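Probable 2-dehydropantoate 2-reductase (Bacillus subtilis, PDB 3EGO) probably catalyses the NADPH-dependent reduction of ketopantoate to pantoic acid, a step in pantothenate biosynthesis. Local coordinates at residues 186-191 against 197-202. Numbering follows the deposited sequence.
Sequences ACINPL and VKNGEL
Ile188 and Leu191, one turn apart on helix 174-195, face Asn199 and Leu202 across the buried connection between that helix and the short helix 201-204, in the helical C-terminal domain of this ketopantoate reductase. The chain leaves the long helix, passes through a type I turn from Lys198 to Glu201, and enters helix 201-204. It illustrates how a chain turning back on a helix can pack against it by van der Waals contact, chiefly of methyl groups, without hydrogen bonds between the two segments. The apolar part centres on one methyl group of Leu202. Its CD1 lies 4.2 Å from Ile188 CG2 and also 4.2 Å from Leu191 CB, and it approaches the helix backbone to within 4.0 Å of Ile188 O. Met212 of helix 206-223 touches both leucines and extends the apolar packing.

A second kind of contact sets a methyl against an amide. With CG1 of Ile188 beside the backbone N (chi1 -64°), the other branch, CG2, is left to meet the flat face of the Asn199 carboxamide, 3.7 Å from Asn199 CG and nearly equidistant from the amide oxygen and nitrogen. The amide nitrogen has its hydrogen-bonding partner elsewhere, in the hydroxyl of Thr242, which would limit rotation of the group beneath the methyl. Asn189 and Asn199 are both probable substrate-binding residues, as in related ketopantoate reductases; the packing sets Asn199, on the turn, beside the helix that carries Asn189.

Glu201 N to Lys198 O, 3.0 Å, closes the type I turn; one residue on, Leu202 N bonds to Asn199 O at 3.1 Å.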
loop_
_atom_site.group_PDB
_atom_site.type_symbol
_atom_site.label_atom_id
_atom_site.label_comp_id
_atom_site.label_asym_id
_atom_site.label_seq_id
_atom_site.Cartn_x
_atom_site.Cartn_y
_atom_site.Cartn_z
ATOM N N ALA A 186 11.991 -10.762 3.276
ATOM C CA ALA A 186 11.772 -9.378 3.704
ATOM C C ALA A 186 11.847 -8.404 2.523
ATOM O O ALA A 186 11.165 -7.399 2.513
ATOM C CB ALA A 186 12.802 -9.017 4.782
ATOM N N CYS A 187 12.681 -8.697 1.528
ATOM C CA CYS A 187 12.826 -7.814 0.378
ATOM C C CYS A 187 11.762 -7.989 -0.660
ATOM O O CYS A 187 11.403 -7.019 -1.347
ATOM C CB CYS A 187 14.167 -8.012 -0.313
ATOM S SG CYS A 187 15.534 -7.524 0.646
ATOM N N ILE A 188 11.278 -9.218 -0.829
ATOM C CA ILE A 188 10.309 -9.476 -1.881
ATOM C C ILE A 188 8.864 -9.338 -1.421
ATOM O O ILE A 188 8.045 -8.760 -2.127
ATOM C CB ILE A 188 10.449 -10.891 -2.494
ATOM C CG1 ILE A 188 11.807 -11.056 -3.205
ATOM C CG2 ILE A 188 9.302 -11.143 -3.496
ATOM C CD1 ILE A 188 12.091 -12.552 -3.684
ATOM N N ASN A 189 8.542 -9.896 -0.258
ATOM C CA ASN A 189 7.123 -10.052 0.163
ATOM C C ASN A 189 6.294 -8.781 0.472
ATOM O O ASN A 189 5.171 -8.610 -0.032
ATOM C CB ASN A 189 7.050 -11.038 1.331
ATOM C CG ASN A 189 7.325 -12.504 0.895
ATOM O OD1 ASN A 189 7.801 -12.759 -0.210
ATOM N ND2 ASN A 189 7.039 -13.449 1.777
ATOM N N PRO A 190 6.813 -7.915 1.363
ATOM C CA PRO A 190 6.144 -6.659 1.644
ATOM C C PRO A 190 5.993 -5.820 0.396
ATOM O O PRO A 190 4.945 -5.204 0.217
ATOM C CB PRO A 190 7.110 -5.952 2.624
ATOM C CG PRO A 190 7.963 -7.048 3.226
ATOM C CD PRO A 190 8.022 -8.137 2.191
ATOM N N LEU A 191 7.022 -5.787 -0.467
ATOM C CA LEU A 191 6.971 -4.943 -1.649
ATOM C C LEU A 191 5.933 -5.384 -2.638
ATOM O O LEU A 191 5.213 -4.547 -3.196
ATOM C CB LEU A 191 8.317 -4.880 -2.384
ATOM C CG LEU A 191 9.230 -3.713 -2.055
ATOM C CD1 LEU A 191 9.740 -3.834 -0.643
ATOM C CD2 LEU A 191 10.407 -3.679 -3.021
ATOM N N VAL A 197 2.142 -6.822 -7.638
ATOM C CA VAL A 197 2.727 -7.255 -8.886
ATOM C C VAL A 197 3.379 -8.602 -8.633
ATOM O O VAL A 197 3.688 -8.932 -7.495
ATOM C CB VAL A 197 3.793 -6.256 -9.368
ATOM C CG1 VAL A 197 3.140 -4.914 -9.732
ATOM C CG2 VAL A 197 4.894 -6.106 -8.334
ATOM N N LYS A 198 3.562 -9.401 -9.681
ATOM C CA LYS A 198 4.309 -10.644 -9.531
ATOM C C LYS A 198 5.753 -10.310 -9.196
ATOM O O LYS A 198 6.200 -9.203 -9.443
ATOM C CB LYS A 198 4.201 -11.485 -10.810
ATOM C CG LYS A 198 2.842 -12.186 -10.943
ATOM C CD LYS A 198 2.321 -12.209 -12.378
ATOM C CE LYS A 198 1.031 -13.035 -12.463
ATOM N NZ LYS A 198 0.543 -13.245 -13.869
ATOM N N ASN A 199 6.472 -11.274 -8.636
ATOM C CA ASN A 199 7.845 -11.097 -8.196
ATOM C C ASN A 199 8.761 -10.536 -9.271
ATOM O O ASN A 199 9.661 -9.758 -8.970
ATOM C CB ASN A 199 8.440 -12.425 -7.720
ATOM C CG ASN A 199 7.838 -12.919 -6.417
ATOM O OD1 ASN A 199 6.859 -12.376 -5.912
ATOM N ND2 ASN A 199 8.433 -13.970 -5.866
ATOM N N GLY A 200 8.572 -10.971 -10.518
ATOM C CA GLY A 200 9.471 -10.557 -11.579
ATOM C C GLY A 200 9.378 -9.065 -11.837
ATOM O O GLY A 200 10.336 -8.447 -12.291
ATOM N N GLU A 201 8.218 -8.486 -11.546
ATOM C CA GLU A 201 8.034 -7.057 -11.754
ATOM C C GLU A 201 8.968 -6.208 -10.887
ATOM O O GLU A 201 9.260 -5.074 -11.228
ATOM C CB GLU A 201 6.568 -6.637 -11.571
ATOM C CG GLU A 201 5.728 -6.649 -12.835
ATOM C CD GLU A 201 4.719 -5.492 -12.863
ATOM O OE1 GLU A 201 3.505 -5.754 -13.031
ATOM O OE2 GLU A 201 5.138 -4.319 -12.692
ATOM N N LEU A 202 9.455 -6.766 -9.784
ATOM C CA LEU A 202 10.470 -6.080 -8.954
ATOM C C LEU A 202 11.813 -5.886 -9.661
ATOM O O LEU A 202 12.559 -4.953 -9.352
ATOM C CB LEU A 202 10.717 -6.840 -7.653
ATOM C CG LEU A 202 9.503 -6.937 -6.718
ATOM C CD1 LEU A 202 9.936 -7.427 -5.360
ATOM C CD2 LEU A 202 8.804 -5.560 -6.616
#